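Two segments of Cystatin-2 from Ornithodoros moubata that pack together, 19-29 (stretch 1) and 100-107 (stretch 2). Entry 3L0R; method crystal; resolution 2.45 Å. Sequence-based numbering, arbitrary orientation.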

ATOM      1  N   GLU A  19      -6.535  -3.791   0.277  1.00 54.60           N
ATOM      2  CA  GLU A  19      -7.107  -2.650  -0.413  1.00 56.61           C
ATOM      3  C   GLU A  19      -6.253  -1.380  -0.218  1.00 55.13           C
ATOM      4  O   GLU A  19      -5.951  -0.653  -1.178  1.00 55.09           O
ATOM      5  CB  GLU A  19      -8.537  -2.435   0.089  1.00 59.18           C
ATOM      6  CG  GLU A  19      -9.455  -1.651  -0.844  1.00 62.81           C
ATOM      7  CD  GLU A  19     -10.937  -1.915  -0.566  0.50 65.65           C
ATOM      8  OE1 GLU A  19     -11.784  -1.196  -1.146  0.50 67.93           O
ATOM      9  OE2 GLU A  19     -11.253  -2.844   0.223  0.50 66.43           O
ATOM     10  N   LEU A  20      -5.856  -1.133   1.025  1.00 54.28           N
ATOM     11  CA  LEU A  20      -5.060   0.041   1.366  1.00 53.37           C
ATOM     12  C   LEU A  20      -3.645  -0.039   0.775  1.00 51.58           C
ATOM     13  O   LEU A  20      -3.080   0.974   0.350  1.00 51.72           O
ATOM     14  CB  LEU A  20      -5.016   0.231   2.891  1.00 53.17           C
ATOM     15  CG  LEU A  20      -6.260   0.813   3.565  1.00 56.01           C
ATOM     16  CD1 LEU A  20      -6.274   0.423   5.032  1.00 58.29           C
ATOM     17  CD2 LEU A  20      -6.363   2.322   3.449  1.00 56.67           C
ATOM     18  N   ALA A  21      -3.091  -1.251   0.761  1.00 50.31           N
ATOM     19  CA  ALA A  21      -1.768  -1.519   0.209  1.00 49.03           C
ATOM     20  C   ALA A  21      -1.736  -1.201  -1.277  1.00 49.95           C
ATOM     21  O   ALA A  21      -0.797  -0.559  -1.761  1.00 51.53           O
ATOM     22  CB  ALA A  21      -1.350  -2.950   0.469  1.00 47.28           C
ATOM     23  N   HIS A  22      -2.776  -1.598  -1.992  1.00 50.46           N
ATOM     24  CA  HIS A  22      -2.889  -1.268  -3.391  1.00 51.51           C
ATOM     25  C   HIS A  22      -3.024   0.226  -3.607  1.00 52.88           C
ATOM     26  O   HIS A  22      -2.418   0.782  -4.526  1.00 54.20           O
ATOM     27  CB  HIS A  22      -4.085  -1.991  -3.998  1.00 52.94           C
ATOM     28  CG  HIS A  22      -3.799  -3.413  -4.370  1.00 52.38           C
ATOM     29  ND1 HIS A  22      -2.976  -3.752  -5.420  1.00 52.11           N
ATOM     30  CD2 HIS A  22      -4.235  -4.579  -3.841  1.00 51.36           C
ATOM     31  CE1 HIS A  22      -2.922  -5.069  -5.525  1.00 54.32           C
ATOM     32  NE2 HIS A  22      -3.680  -5.593  -4.580  1.00 52.52           N
ATOM     33  N   PHE A  23      -3.823   0.876  -2.769  1.00 53.54           N
ATOM     34  CA  PHE A  23      -3.999   2.320  -2.843  1.00 55.16           C
ATOM     35  C   PHE A  23      -2.650   3.016  -2.736  1.00 54.76           C
ATOM     36  O   PHE A  23      -2.335   3.897  -3.517  1.00 56.20           O
ATOM     37  CB  PHE A  23      -4.954   2.839  -1.747  1.00 55.67           C
ATOM     38  CG  PHE A  23      -4.860   4.324  -1.536  1.00 57.49           C
ATOM     39  CD1 PHE A  23      -5.470   5.212  -2.437  1.00 59.09           C
ATOM     40  CD2 PHE A  23      -4.125   4.846  -0.467  1.00 55.32           C
ATOM     41  CE1 PHE A  23      -5.360   6.587  -2.258  1.00 60.74           C
ATOM     42  CE2 PHE A  23      -4.000   6.219  -0.289  1.00 56.84           C
ATOM     43  CZ  PHE A  23      -4.623   7.093  -1.180  1.00 60.44           C
ATOM     44  N   ALA A  24      -1.851   2.601  -1.767  1.00 54.09           N
ATOM     45  CA  ALA A  24      -0.577   3.254  -1.500  1.00 54.54           C
ATOM     46  C   ALA A  24       0.447   2.961  -2.601  1.00 54.81           C
ATOM     47  O   ALA A  24       1.249   3.833  -2.971  1.00 56.54           O
ATOM     48  CB  ALA A  24      -0.044   2.822  -0.138  1.00 53.41           C
ATOM     49  N   THR A  25       0.412   1.740  -3.122  1.00 55.85           N
ATOM     50  CA  THR A  25       1.385   1.298  -4.112  1.00 54.60           C
ATOM     51  C   THR A  25       1.093   1.876  -5.499  1.00 55.00           C
ATOM     52  O   THR A  25       2.009   2.331  -6.206  1.00 54.78           O
ATOM     53  CB  THR A  25       1.447  -0.244  -4.142  1.00 54.14           C
ATOM     54  OG1 THR A  25       1.927  -0.700  -2.869  1.00 54.95           O
ATOM     55  CG2 THR A  25       2.378  -0.761  -5.230  1.00 53.26           C
ATOM     56  N   SER A  26      -0.183   1.860  -5.879  1.00 55.73           N
ATOM     57  CA  SER A  26      -0.630   2.353  -7.176  1.00 56.47           C
ATOM     58  C   SER A  26      -0.270   3.838  -7.325  1.00 56.95           C
ATOM     59  O   SER A  26      -0.282   4.426  -8.409  1.00 57.51           O
ATOM     60  CB  SER A  26      -2.148   2.170  -7.277  1.00 58.14           C
ATOM     61  OG  SER A  26      -2.877   3.127  -6.506  1.00 59.47           O
ATOM     62  N   SER A  27       0.059   4.421  -6.197  1.00 56.66           N
ATOM     63  CA  SER A  27       0.159   5.833  -6.072  1.00 58.29           C
ATOM     64  C   SER A  27       1.631   6.268  -6.239  1.00 57.69           C
ATOM     65  O   SER A  27       1.933   7.460  -6.322  1.00 58.36           O
ATOM     66  CB  SER A  27      -0.389   6.157  -4.688  1.00 59.52           C
ATOM     67  OG  SER A  27      -0.280   7.504  -4.430  1.00 62.29           O
ATOM     68  N   GLN A  28       2.528   5.280  -6.306  1.00 55.94           N
ATOM     69  CA  GLN A  28       3.971   5.501  -6.416  1.00 55.54           C
ATOM     70  C   GLN A  28       4.393   5.442  -7.875  1.00 55.57           C
ATOM     71  O   GLN A  28       4.731   4.370  -8.381  1.00 55.92           O
ATOM     72  CB  GLN A  28       4.729   4.440  -5.601  1.00 54.71           C
ATOM     73  CG  GLN A  28       4.335   4.402  -4.127  1.00 54.29           C
ATOM     74  CD  GLN A  28       4.376   5.785  -3.501  1.00 56.09           C
ATOM     75  OE1 GLN A  28       5.387   6.481  -3.591  1.00 57.36           O
ATOM     76  NE2 GLN A  28       3.274   6.194  -2.875  1.00 55.65           N
ATOM     77  N   THR A  29       4.369   6.587  -8.553  1.00 56.06           N
ATOM     78  CA  THR A  29       4.457   6.611 -10.016  1.00 55.96           C
ATOM     79  C   THR A  29       5.688   7.338 -10.575  1.00 57.16           C
ATOM     80  O   THR A  29       5.951   7.294 -11.778  1.00 58.03           O
ATOM     81  CB  THR A  29       3.178   7.224 -10.644  1.00 56.79           C
ATOM     82  OG1 THR A  29       3.015   8.573 -10.185  1.00 56.94           O
ATOM     83  CG2 THR A  29       1.945   6.390 -10.294  1.00 54.70           C
ATOM     84  N   GLN A 100     -10.900  11.143   3.132  1.00 61.98           N
ATOM     85  CA  GLN A 100      -9.550  11.437   2.674  1.00 64.14           C
ATOM     86  C   GLN A 100      -8.527  10.449   3.173  1.00 63.10           C
ATOM     87  O   GLN A 100      -8.488  10.123   4.366  1.00 60.63           O
ATOM     88  CB  GLN A 100      -9.140  12.855   3.030  1.00 64.15           C
ATOM     89  CG  GLN A 100      -9.332  13.776   1.873  1.00 71.89           C
ATOM     90  CD  GLN A 100      -8.934  15.186   2.191  1.00 76.80           C
ATOM     91  OE1 GLN A 100      -7.736  15.504   2.234  1.00 80.70           O
ATOM     92  NE2 GLN A 100      -9.934  16.060   2.406  1.00 76.30           N
ATOM     93  N   LYS A 101      -7.734   9.963   2.223  1.00 72.27           N
ATOM     94  CA  LYS A 101      -6.593   9.086   2.457  1.00 66.64           C
ATOM     95  C   LYS A 101      -5.392   9.749   1.799  1.00 64.78           C
ATOM     96  O   LYS A 101      -5.465  10.206   0.656  1.00 67.72           O
ATOM     97  CB  LYS A 101      -6.816   7.706   1.825  1.00 66.42           C
ATOM     98  CG  LYS A 101      -7.881   6.872   2.482  1.00 70.32           C
ATOM     99  CD  LYS A 101      -7.827   5.428   1.985  1.00 73.01           C
ATOM    100  CE  LYS A 101      -8.877   5.096   0.900  1.00 81.42           C
ATOM    101  NZ  LYS A 101     -10.177   4.512   1.444  1.00 88.22           N
ATOM    102  N   SER A 102      -4.293   9.826   2.525  1.00 61.84           N
ATOM    103  CA  SER A 102      -3.047  10.290   1.952  1.00 60.96           C
ATOM    104  C   SER A 102      -1.914   9.355   2.348  1.00 57.40           C
ATOM    105  O   SER A 102      -1.970   8.665   3.368  1.00 56.49           O
ATOM    106  CB  SER A 102      -2.753  11.730   2.363  1.00 64.09           C
ATOM    107  OG  SER A 102      -3.328  12.033   3.610  1.00 65.30           O
ATOM    108  N   VAL A 103      -0.889   9.299   1.511  1.00 57.11           N
ATOM    109  CA  VAL A 103       0.247   8.453   1.813  1.00 54.03           C
ATOM    110  C   VAL A 103       1.224   9.326   2.570  1.00 55.68           C
ATOM    111  O   VAL A 103       1.849  10.239   1.996  1.00 58.37           O
ATOM    112  CB  VAL A 103       0.861   7.868   0.545  1.00 53.79           C
ATOM    113  CG1 VAL A 103       2.032   6.957   0.897  1.00 51.99           C
ATOM    114  CG2 VAL A 103      -0.208   7.105  -0.237  1.00 53.27           C
ATOM    115  N   THR A 104       1.320   9.081   3.877  1.00 55.35           N
ATOM    116  CA  THR A 104       2.253   9.848   4.711  1.00 57.94           C
ATOM    117  C   THR A 104       3.711   9.583   4.310  1.00 57.50           C
ATOM    118  O   THR A 104       4.503  10.509   4.210  1.00 60.98           O
ATOM    119  CB  THR A 104       2.052   9.539   6.192  1.00 59.65           C
ATOM    120  OG1 THR A 104       0.684   9.777   6.524  1.00 60.93           O
ATOM    121  CG2 THR A 104       2.932  10.430   7.053  1.00 65.07           C
ATOM    122  N   SER A 105       4.048   8.316   4.084  1.00 54.10           N
ATOM    123  CA  SER A 105       5.402   7.919   3.724  1.00 54.16           C
ATOM    124  C   SER A 105       5.343   6.568   3.053  1.00 51.33           C
ATOM    125  O   SER A 105       4.428   5.789   3.282  1.00 50.19           O
ATOM    126  CB  SER A 105       6.343   7.883   4.947  1.00 57.75           C
ATOM    127  OG  SER A 105       5.954   6.928   5.929  1.00 56.40           O
ATOM    128  N   TYR A 106       6.317   6.301   2.204  1.00 52.18           N
ATOM    129  CA  TYR A 106       6.392   5.047   1.494  1.00 51.38           C
ATOM    130  C   TYR A 106       7.872   4.756   1.310  1.00 54.08           C
ATOM    131  O   TYR A 106       8.570   5.444   0.555  1.00 56.32           O
ATOM    132  CB  TYR A 106       5.650   5.151   0.158  1.00 50.86           C
ATOM    133  CG  TYR A 106       5.345   3.825  -0.496  1.00 50.64           C
ATOM    134  CD1 TYR A 106       4.030   3.360  -0.590  1.00 50.99           C
ATOM    135  CD2 TYR A 106       6.355   3.058  -1.066  1.00 52.81           C
ATOM    136  CE1 TYR A 106       3.729   2.147  -1.217  1.00 51.48           C
ATOM    137  CE2 TYR A 106       6.067   1.849  -1.706  1.00 54.33           C
ATOM    138  CZ  TYR A 106       4.759   1.396  -1.773  1.00 54.14           C
ATOM    139  OH  TYR A 106       4.494   0.203  -2.399  1.00 56.66           O
ATOM    140  N   ARG A 107       8.349   3.739   2.024  1.00 54.99           N
ATOM    141  CA  ARG A 107       9.783   3.523   2.176  1.00 58.48           C
ATOM    142  C   ARG A 107      10.150   2.085   1.891  1.00 60.05           C
ATOM    143  O   ARG A 107       9.717   1.164   2.594  1.00 60.02           O
ATOM    144  CB  ARG A 107      10.260   3.963   3.572  1.00 61.40           C
ATOM    145  CG  ARG A 107       9.931   5.411   3.880  1.00 61.19           C
ATOM    146  CD  ARG A 107      10.587   5.928   5.136  1.00 67.25           C
ATOM    147  NE  ARG A 107      10.167   7.315   5.352  1.00 70.13           N
ATOM    148  CZ  ARG A 107       9.809   7.837   6.524  1.00 71.00           C
ATOM    149  NH1 ARG A 107       9.843   7.099   7.619  1.00 73.35           N
ATOM    150  NH2 ARG A 107       9.426   9.102   6.597  1.00 71.74           N
TER

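The apolar centre of the contact is where the backbones come nearest, with Ala 24 CA 6.2 Å from Val 103 CA. Ala 24 suits this place because its side chain is a single methyl pointing toward the strand: Ala 24 CB lies 4.3 Å from Val 103 CG2 and 4.0 Å from Tyr 106 CE1, so one small group touches both neighbours. Val 103, with chi1 t, also points toward the helix. Its CG2 reaches Phe 23 CE2 at 3.9 Å and Ala 24 CA at 4.1 Å, while its CG1 lies 4.0 Å from Gln 28 NE2; the branched side chain thus meets both the helix and the turn. Around this centre, a helix and the turn into which it runs lie across a strand that spans 100-107 and continues beyond, the N-to-C directions of helix and strand 67° apart and their axes 9.1 Å apart at closest approach.

Toward the start of the strand the contact is built from longer side chains. Phe 23, chi1 t, extends its ring to the strand backbone, with CZ 3.7 Å from Lys 101 O and 3.8 Å from Lys 101 CB. Lys 101 lays its aliphatic portion over one face of this ring, and its CD meets Leu 20 CD2 at 3.7 Å. The CB of Leu 20 points sideways, but the end of the side chain comes nearer the strand. Lysine serves well here, since its methylenes supply apolar contact while NZ ends the chain beyond them.

Tyr 106, the residue most covered by the other stretch, closes the opposite end of the contact. Its ring packs beneath Gln 28: Gln 28 CG sits 3.6 Å from the centroid of the Tyr 106 ring, only 5° off the ring normal, a CH-pi contact over the face. Gln 28 is folded back, chi1 and chi2 both m, and its NE2 donates a hydrogen bond to Ala 24 O at 3.1 Å. Ala 24 O also lies 3.5 Å from Tyr 106 CE1. A type I turn from Thr 25 to Gln 28 brings the glutamine round to the strand, with Gln 28 N bonded to Thr 25 O at 3.0 Å.

At the polar edge, Tyr 106 OH donates to Thr 25 OG1 at 2.8 Å, the one hydrogen bond between the stretches. Thr 25 OG1 in turn donates to Ala 21 O at 2.9 Å, so the buried hydroxyl relays the tyrosine's bond to the helix backbone. In all, 435 Å² is buried, counting both sides.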